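Local coordinates for protein Non-structural maintenance of chromosomes element 4 (Xenopus laevis, PDB 7DG2) that probably serves, as the Nse4 subunit of the SMC5-SMC6 complex, in the repair of DNA double-strand breaks by homologous recombination, and here binds its MAGE-domain partner, at residues C[49-52]-C[53-56]; C[10-13]-C[14-18]. All coordinates share one frame; numbering follows the deposited sequence.

Contact 1 (C[49-52]-C[53-56])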
loop_
_atom_site.group_PDB
_atom_site.type_symbol
_atom_site.label_atom_id
_atom_site.label_comp_id
_atom_site.label_asym_id
_atom_site.label_seq_id
_atom_site.Cartn_x
_atom_site.Cartn_y
_atom_site.Cartn_z
ATOM N N ASP C 49 10.118 -13.634 11.080
ATOM C CA ASP C 49 8.955 -13.509 10.209
ATOM C C ASP C 49 7.695 -14.098 10.834
ATOM O O ASP C 49 6.727 -14.370 10.118
ATOM C CB ASP C 49 9.237 -14.173 8.863
ATOM C CG ASP C 49 9.447 -15.672 8.985
ATOM O OD1 ASP C 49 9.800 -16.143 10.089
ATOM O OD2 ASP C 49 9.255 -16.382 7.973
ATOM N N ALA C 50 7.681 -14.275 12.156
ATOM C CA ALA C 50 6.605 -15.016 12.810
ATOM C C ALA C 50 5.259 -14.312 12.659
ATOM O O ALA C 50 4.242 -14.952 12.370
ATOM C CB ALA C 50 6.942 -15.226 14.286
ATOM N N TRP C 51 5.225 -12.995 12.874
ATOM C CA TRP C 51 3.954 -12.282 12.767
ATOM C C TRP C 51 3.520 -12.127 11.315
ATOM O O TRP C 51 2.317 -12.162 11.022
ATOM C CB TRP C 51 4.051 -10.920 13.461
ATOM C CG TRP C 51 4.054 -11.050 14.952
ATOM C CD1 TRP C 51 5.137 -10.971 15.785
ATOM C CD2 TRP C 51 2.925 -11.325 15.788
ATOM N NE1 TRP C 51 4.745 -11.163 17.086
ATOM C CE2 TRP C 51 3.393 -11.385 17.115
ATOM C CE3 TRP C 51 1.558 -11.516 15.545
ATOM C CZ2 TRP C 51 2.546 -11.633 18.196
ATOM C CZ3 TRP C 51 0.718 -11.763 16.621
ATOM C CH2 TRP C 51 1.215 -11.816 17.929
ATOM N N GLN C 52 4.473 -11.963 10.395
ATOM C CA GLN C 52 4.132 -11.966 8.976
ATOM C C GLN C 52 3.548 -13.306 8.558
ATOM O O GLN C 52 2.603 -13.354 7.762
ATOM C CB GLN C 52 5.361 -11.643 8.127
ATOM C CG GLN C 52 5.566 -10.160 7.862
ATOM C CD GLN C 52 6.710 -9.900 6.890
ATOM O OE1 GLN C 52 7.199 -10.820 6.224
ATOM N NE2 GLN C 52 7.144 -8.649 6.810
ATOM N N LYS C 53 4.105 -14.406 9.074
ATOM C CA LYS C 53 3.565 -15.728 8.765
ATOM C C LYS C 53 2.120 -15.840 9.230
ATOM O O LYS C 53 1.243 -16.303 8.488
ATOM C CB LYS C 53 4.414 -16.818 9.422
ATOM C CG LYS C 53 5.737 -17.128 8.711
ATOM C CD LYS C 53 6.189 -18.577 8.960
ATOM C CE LYS C 53 6.809 -18.776 10.344
ATOM N NZ LYS C 53 8.259 -18.392 10.406
ATOM N N LEU C 54 1.856 -15.402 10.461
ATOM C CA LEU C 54 0.497 -15.440 10.990
ATOM C C LEU C 54 -0.425 -14.521 10.203
ATOM O O LEU C 54 -1.552 -14.898 9.865
ATOM C CB LEU C 54 0.520 -15.058 12.475
ATOM C CG LEU C 54 -0.753 -15.312 13.281
ATOM C CD1 LEU C 54 -1.086 -16.792 13.241
ATOM C CD2 LEU C 54 -0.573 -14.853 14.724
ATOM N N GLY C 55 0.038 -13.313 9.891
ATOM C CA GLY C 55 -0.792 -12.384 9.153
ATOM C C GLY C 55 -1.131 -12.859 7.753
ATOM O O GLY C 55 -2.218 -12.583 7.258
ATOM N N SER C 56 -0.201 -13.543 7.086
ATOM C CA SER C 56 -0.493 -14.062 5.754
ATOM C C SER C 56 -1.577 -15.125 5.804
ATOM O O SER C 56 -2.428 -15.199 4.907
ATOM C CB SER C 56 0.775 -14.619 5.123
ATOM O OG SER C 56 1.629 -13.549 4.780
#
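Asp49 OD1 meets the ammonium NZ of Lys53 at 2.7 Å in a salt bridge that spans one helical turn. The nitrogen approaches from above the carboxylate plane, 41° out of it, and OD2 stays farther from NZ at 3.3 Å. The lysine gets there by folding: its chain bends at chi3 and chi4 (-77° and -83°), and CG and CD run past OD2 before NZ turns to OD1. The same two residues are joined through the backbone, Lys53 N giving its hydrogen to Asp49 O at 2.8 Å. Asp49 occupies the N-cap position of helix 50-59, yet its carboxylate makes no capping bond and serves the lysine instead. With an alanine here in place of Lys53, the ammonium and the methylenes beside OD2 are gone, which would probably leave the Asp49 carboxylate without its cationic mate. On another side of the helix, Trp51 and Leu54 lie alongside each other, pointing the same way, with CD2 of Leu54 3.8 Å from CZ3 on the benzo part of the indole. The MAGE-domain chain meets both: its Phe139 packs edge-to-face with Trp51, and its Val104 touches Leu54. The first turn thus divides its chemistry, a charged pair at the partly exposed start and a buried apolar pair that joins Nse4 to its partner, while the carboxylate probably also offsets positive charge at the helix's N-terminal end.

Contact 2 (C[10-13]-C[14-18])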
loop_
_atom_site.group_PDB
_atom_site.type_symbol
_atom_site.label_atom_id
_atom_site.label_comp_id
_atom_site.label_asym_id
_atom_site.label_seq_id
_atom_site.Cartn_x
_atom_site.Cartn_y
_atom_site.Cartn_z
ATOM N N THR C 10 -4.996 -20.425 26.713
ATOM C CA THR C 10 -3.615 -20.836 26.928
ATOM C C THR C 10 -3.195 -21.891 25.914
ATOM O O THR C 10 -2.092 -21.824 25.362
ATOM C CB THR C 10 -3.448 -21.361 28.355
ATOM O OG1 THR C 10 -3.680 -20.295 29.283
ATOM C CG2 THR C 10 -2.050 -21.922 28.562
ATOM N N SER C 11 -4.069 -22.866 25.661
ATOM C CA SER C 11 -3.852 -23.792 24.559
ATOM C C SER C 11 -3.755 -23.041 23.237
ATOM O O SER C 11 -2.944 -23.387 22.371
ATOM C CB SER C 11 -4.991 -24.811 24.522
ATOM O OG SER C 11 -4.817 -25.723 23.458
ATOM N N PHE C 12 -4.571 -21.996 23.082
ATOM C CA PHE C 12 -4.567 -21.200 21.858
ATOM C C PHE C 12 -3.211 -20.547 21.622
ATOM O O PHE C 12 -2.660 -20.637 20.521
ATOM C CB PHE C 12 -5.676 -20.152 21.932
ATOM C CG PHE C 12 -5.849 -19.330 20.677
ATOM C CD1 PHE C 12 -5.968 -19.934 19.436
ATOM C CD2 PHE C 12 -5.971 -17.950 20.760
ATOM C CE1 PHE C 12 -6.159 -19.172 18.289
ATOM C CE2 PHE C 12 -6.163 -17.176 19.622
ATOM C CZ PHE C 12 -6.254 -17.791 18.381
ATOM N N THR C 13 -2.643 -19.883 22.640
ATOM C CA THR C 13 -1.361 -19.228 22.384
ATOM C C THR C 13 -0.252 -20.247 22.173
ATOM O O THR C 13 0.679 -19.991 21.405
ATOM C CB THR C 13 -0.964 -18.266 23.505
ATOM O OG1 THR C 13 -1.018 -18.935 24.769
ATOM C CG2 THR C 13 -1.870 -17.035 23.513
ATOM N N ALA C 14 -0.329 -21.404 22.832
ATOM C CA ALA C 14 0.662 -22.440 22.564
ATOM C C ALA C 14 0.613 -22.871 21.103
ATOM O O ALA C 14 1.657 -23.041 20.461
ATOM C CB ALA C 14 0.442 -23.637 23.492
ATOM N N ASP C 15 -0.592 -23.035 20.552
ATOM C CA ASP C 15 -0.713 -23.462 19.162
ATOM C C ASP C 15 -0.331 -22.349 18.192
ATOM O O ASP C 15 0.211 -22.632 17.115
ATOM C CB ASP C 15 -2.131 -23.961 18.893
ATOM C CG ASP C 15 -2.428 -25.288 19.593
ATOM O OD1 ASP C 15 -1.470 -26.039 19.881
ATOM O OD2 ASP C 15 -3.612 -25.578 19.860
ATOM N N LEU C 16 -0.589 -21.086 18.554
ATOM C CA LEU C 16 -0.145 -19.976 17.712
ATOM C C LEU C 16 1.374 -19.945 17.619
ATOM O O LEU C 16 1.938 -19.772 16.533
ATOM C CB LEU C 16 -0.674 -18.644 18.253
ATOM C CG LEU C 16 -2.170 -18.368 18.071
ATOM C CD1 LEU C 16 -2.650 -17.223 18.987
ATOM C CD2 LEU C 16 -2.454 -18.034 16.618
ATOM N N LEU C 17 2.056 -20.091 18.758
ATOM C CA LEU C 17 3.516 -20.047 18.753
ATOM C C LEU C 17 4.101 -21.162 17.900
ATOM O O LEU C 17 5.084 -20.949 17.181
ATOM C CB LEU C 17 4.057 -20.126 20.178
ATOM C CG LEU C 17 3.763 -18.896 21.046
ATOM C CD1 LEU C 17 4.011 -19.199 22.513
ATOM C CD2 LEU C 17 4.604 -17.722 20.583
ATOM N N SER C 18 3.511 -22.358 17.967
ATOM C CA SER C 18 3.950 -23.444 17.096
ATOM C C SER C 18 3.777 -23.068 15.631
ATOM O O SER C 18 4.699 -23.226 14.821
ATOM C CB SER C 18 3.173 -24.721 17.415
ATOM O OG SER C 18 3.381 -25.108 18.757
#
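One face of the Phe12 ring is covered by Leu16, whose methyl CD1 stands 3.7 Å from the ring centroid and 17° off the ring normal, a CH-pi contact. The methyl is displaced toward the rim and comes closest to CE2, at 3.6 Å. The ring of Phe7, earlier in the chain, also meets Phe12, in an edge-to-face pairing. With CG opposite the backbone nitrogen (chi1 -175°), the phenyl group lies beside its own carbonyl carbon, and its end reaches the leucine one turn on; the two side chains cross at a slant. Beneath them, Leu16 N donates to Phe12 O at 2.9 Å, so backbone and side chains link the same pair.

Ser11 OG lies 3.8 Å from Asp15 OD2, and Asp15 gives its backbone N to Ser11 O at 3.0 Å. Thr13 holds OG1 between its backbone nitrogen and carbonyl carbon (chi1 53°). Both hydroxyls bond to the MAGE-domain chain, Ser11 OG with Gln194 OE1 and Thr13 OG1 with Arg127 NE of that chain. Leu17 lays CG against Thr13 O at 3.3 Å. This part of helix 9-20 thus combines an apolar Phe12-Leu16 pair with Ser11 and Thr13 hydroxyls that make directional bonds to Nse3, in keeping with the Nse3-MAGE-binding family to which this part of the chain belongs.

Overall arrangement
Contact 2 lies on helix 9-20 and contact 1 on helix 50-59, the two helices of the ordered chain, separated in sequence by a segment of which residues 23-43 are not modelled. Their centres are about 14 Å apart, and they touch directly where Leu54 CD1 packs on Leu16 CD2 at 3.9 Å. Leu16 thus faces Phe12 within its own helix and Leu54 on the next, and Phe19 and Met20 extend that apolar seam, Met20 also meeting Ala50. Both contacts border the same MAGE-domain chain, through packing that includes the Trp51 ring at 49-56 and through hydrogen bonds as well at 10-18. Together they form two neighbouring parts of one binding surface.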